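Local atomic coordinates of ESAT-6/WXG100 secretion system protein (PDB entry 7JQE), a protein that is the EsaA subunit of the bacterial type VIIb secretion system and probably contributes, through its extracellular region, to toxin export across the cell envelope. Residues T328-N333 with D376-D381. Numbering follows the deposited sequence.
Sequences TVTISN and DLNIGD
Thr330 and Asn378 form a hydrogen-bonded pair between the two inner strands, 327-335 and 369-379, of a four-stranded antiparallel sheet. Thr330 N reaches Asn378 O at 2.9 Å, and Thr330 O accepts Asn378 N; Ser332 and Asp376 repeat the reciprocal pair. Past Ile379, where the chain turns toward strand 382-392, Gly380 N gives Thr328 O a weak hydrogen bond at 3.5 Å. On the polar face the Asn378 amide spans two hydroxyls of the partner strand: ND2 donates to Ser332 OG at 2.9 Å, within the amide plane, and to Thr330 OG1 at 3.1 Å, tilted from that plane and less straight (135°). Both hydroxyls sit between their backbone N and carbonyl carbon (chi1 68° each), bringing them to the same NH2 group. Beyond them Asn333 ND2 donates a long hydrogen bond (3.3 Å) to Asp376 OD2, on the anti side and tilted out of the carboxylate plane, while OD1 forms a salt bridge with Arg383. On the opposite, buried face Val329 and Ile379 lie side by side, CG1 to CG1 at 3.9 Å, and Leu377 CD1 touches Val329 CG1. Phe341 also packs on Val329, and Ile384 of the second subunit on Leu377. This antiparallel pair turns Val329 and Ile331 onto strand 337-341 of the three-stranded sheet, a beta-sandwich-like arrangement.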
ATOM      1  N   THR A 328     -22.754 -53.937 -59.230  1.00 93.54           N
ATOM      2  CA  THR A 328     -22.695 -53.992 -57.775  1.00 99.43           C
ATOM      3  C   THR A 328     -21.939 -52.780 -57.239  1.00 97.34           C
ATOM      4  O   THR A 328     -20.793 -52.530 -57.630  1.00 98.54           O
ATOM      5  CB  THR A 328     -22.032 -55.290 -57.311  1.00107.16           C
ATOM      6  OG1 THR A 328     -20.682 -55.336 -57.788  1.00115.77           O
ATOM      7  CG2 THR A 328     -22.797 -56.498 -57.849  1.00 93.40           C
ATOM      8  N   VAL A 329     -22.584 -52.036 -56.344  1.00 88.27           N
ATOM      9  CA  VAL A 329     -22.006 -50.856 -55.711  1.00 82.40           C
ATOM     10  C   VAL A 329     -21.732 -51.183 -54.250  1.00 87.21           C
ATOM     11  O   VAL A 329     -22.583 -51.766 -53.567  1.00 82.43           O
ATOM     12  CB  VAL A 329     -22.944 -49.642 -55.840  1.00 85.09           C
ATOM     13  CG1 VAL A 329     -22.326 -48.414 -55.185  1.00 80.00           C
ATOM     14  CG2 VAL A 329     -23.266 -49.380 -57.307  1.00 80.90           C
ATOM     15  N   THR A 330     -20.547 -50.802 -53.767  1.00 79.85           N
ATOM     16  CA  THR A 330     -20.102 -51.202 -52.438  1.00 80.27           C
ATOM     17  C   THR A 330     -19.377 -50.058 -51.744  1.00 79.09           C
ATOM     18  O   THR A 330     -19.011 -49.050 -52.356  1.00 82.68           O
ATOM     19  CB  THR A 330     -19.175 -52.422 -52.493  1.00 86.42           C
ATOM     20  OG1 THR A 330     -17.937 -52.050 -53.115  1.00 84.75           O
ATOM     21  CG2 THR A 330     -19.822 -53.552 -53.280  1.00 83.37           C
ATOM     22  N   ILE A 331     -19.162 -50.244 -50.444  1.00 78.47           N
ATOM     23  CA  ILE A 331     -18.411 -49.325 -49.594  1.00 78.76           C
ATOM     24  C   ILE A 331     -17.278 -50.121 -48.963  1.00 76.40           C
ATOM     25  O   ILE A 331     -17.529 -51.070 -48.211  1.00 87.35           O
ATOM     26  CB  ILE A 331     -19.303 -48.696 -48.510  1.00 74.36           C
ATOM     27  CG1 ILE A 331     -20.402 -47.841 -49.143  1.00 73.72           C
ATOM     28  CG2 ILE A 331     -18.466 -47.893 -47.528  1.00 72.80           C
ATOM     29  CD1 ILE A 331     -21.640 -47.717 -48.285  1.00 73.52           C
ATOM     30  N   SER A 332     -16.037 -49.738 -49.256  1.00 76.08           N
ATOM     31  CA  SER A 332     -14.881 -50.501 -48.806  1.00 80.60           C
ATOM     32  C   SER A 332     -13.858 -49.595 -48.131  1.00 80.15           C
ATOM     33  O   SER A 332     -13.835 -48.380 -48.335  1.00 85.45           O
ATOM     34  CB  SER A 332     -14.215 -51.248 -49.971  1.00 78.94           C
ATOM     35  OG  SER A 332     -13.620 -50.343 -50.884  1.00 87.75           O
ATOM     36  N   ASN A 333     -13.006 -50.220 -47.315  1.00 83.26           N
ATOM     37  CA  ASN A 333     -11.852 -49.560 -46.700  1.00 85.85           C
ATOM     38  C   ASN A 333     -12.268 -48.340 -45.878  1.00 86.61           C
ATOM     39  O   ASN A 333     -11.715 -47.248 -46.017  1.00 84.74           O
ATOM     40  CB  ASN A 333     -10.810 -49.186 -47.759  1.00 85.39           C
ATOM     41  CG  ASN A 333     -10.279 -50.400 -48.512  1.00111.98           C
ATOM     42  OD1 ASN A 333     -10.101 -51.477 -47.937  1.00110.71           O
ATOM     43  ND2 ASN A 333     -10.028 -50.231 -49.809  1.00120.27           N
ATOM     44  N   ASP A 376     -13.822 -45.941 -49.631  1.00 71.66           N
ATOM     45  CA  ASP A 376     -13.850 -46.079 -51.079  1.00 72.68           C
ATOM     46  C   ASP A 376     -15.274 -46.408 -51.505  1.00 79.30           C
ATOM     47  O   ASP A 376     -15.886 -47.336 -50.965  1.00 74.84           O
ATOM     48  CB  ASP A 376     -12.884 -47.175 -51.558  1.00 84.59           C
ATOM     49  CG  ASP A 376     -11.452 -46.686 -51.673  1.00 83.06           C
ATOM     50  OD1 ASP A 376     -11.252 -45.462 -51.822  1.00 81.88           O
ATOM     51  OD2 ASP A 376     -10.528 -47.527 -51.622  1.00 79.96           O
ATOM     52  N   LEU A 377     -15.807 -45.636 -52.451  1.00 73.46           N
ATOM     53  CA  LEU A 377     -17.087 -45.941 -53.078  1.00 75.34           C
ATOM     54  C   LEU A 377     -16.820 -46.642 -54.404  1.00 78.13           C
ATOM     55  O   LEU A 377     -16.254 -46.044 -55.325  1.00 76.62           O
ATOM     56  CB  LEU A 377     -17.921 -44.678 -53.297  1.00 75.30           C
ATOM     57  CG  LEU A 377     -19.252 -44.888 -54.033  1.00 76.54           C
ATOM     58  CD1 LEU A 377     -20.207 -45.731 -53.202  1.00 74.50           C
ATOM     59  CD2 LEU A 377     -19.898 -43.561 -54.415  1.00 75.38           C
ATOM     60  N   ASN A 378     -17.219 -47.907 -54.495  1.00 76.52           N
ATOM     61  CA  ASN A 378     -16.988 -48.723 -55.681  1.00 79.75           C
ATOM     62  C   ASN A 378     -18.282 -48.842 -56.477  1.00 81.18           C
ATOM     63  O   ASN A 378     -19.278 -49.371 -55.973  1.00 84.98           O
ATOM     64  CB  ASN A 378     -16.467 -50.109 -55.299  1.00 79.86           C
ATOM     65  CG  ASN A 378     -15.220 -50.045 -54.437  1.00 94.98           C
ATOM     66  OD1 ASN A 378     -14.117 -49.817 -54.938  1.00 93.09           O
ATOM     67  ND2 ASN A 378     -15.386 -50.248 -53.133  1.00 87.53           N
ATOM     68  N   ILE A 379     -18.264 -48.345 -57.711  1.00 79.28           N
ATOM     69  CA  ILE A 379     -19.353 -48.529 -58.667  1.00 84.29           C
ATOM     70  C   ILE A 379     -18.751 -49.282 -59.845  1.00 89.24           C
ATOM     71  O   ILE A 379     -18.059 -48.687 -60.680  1.00 89.48           O
ATOM     72  CB  ILE A 379     -19.973 -47.204 -59.117  1.00 89.40           C
ATOM     73  CG1 ILE A 379     -20.436 -46.385 -57.908  1.00 77.47           C
ATOM     74  CG2 ILE A 379     -21.122 -47.462 -60.096  1.00 80.43           C
ATOM     75  CD1 ILE A 379     -20.948 -45.007 -58.263  1.00 76.52           C
ATOM     76  N   GLY A 380     -19.006 -50.586 -59.920  1.00 91.49           N
ATOM     77  CA  GLY A 380     -18.345 -51.383 -60.936  1.00 85.38           C
ATOM     78  C   GLY A 380     -16.843 -51.363 -60.731  1.00 91.43           C
ATOM     79  O   GLY A 380     -16.343 -51.497 -59.608  1.00 91.35           O
ATOM     80  N   ASP A 381     -16.108 -51.182 -61.829  1.00 91.09           N
ATOM     81  CA  ASP A 381     -14.654 -51.064 -61.774  1.00 88.54           C
ATOM     82  C   ASP A 381     -14.183 -49.676 -61.354  1.00 87.32           C
ATOM     83  O   ASP A 381     -12.969 -49.448 -61.293  1.00 88.08           O
ATOM     84  CB  ASP A 381     -14.042 -51.426 -63.131  1.00 94.21           C
ATOM     85  CG  ASP A 381     -14.057 -52.920 -63.401  1.00 99.62           C
ATOM     86  OD1 ASP A 381     -13.930 -53.704 -62.435  1.00100.58           O
ATOM     87  OD2 ASP A 381     -14.194 -53.310 -64.580  1.00101.62           O
TER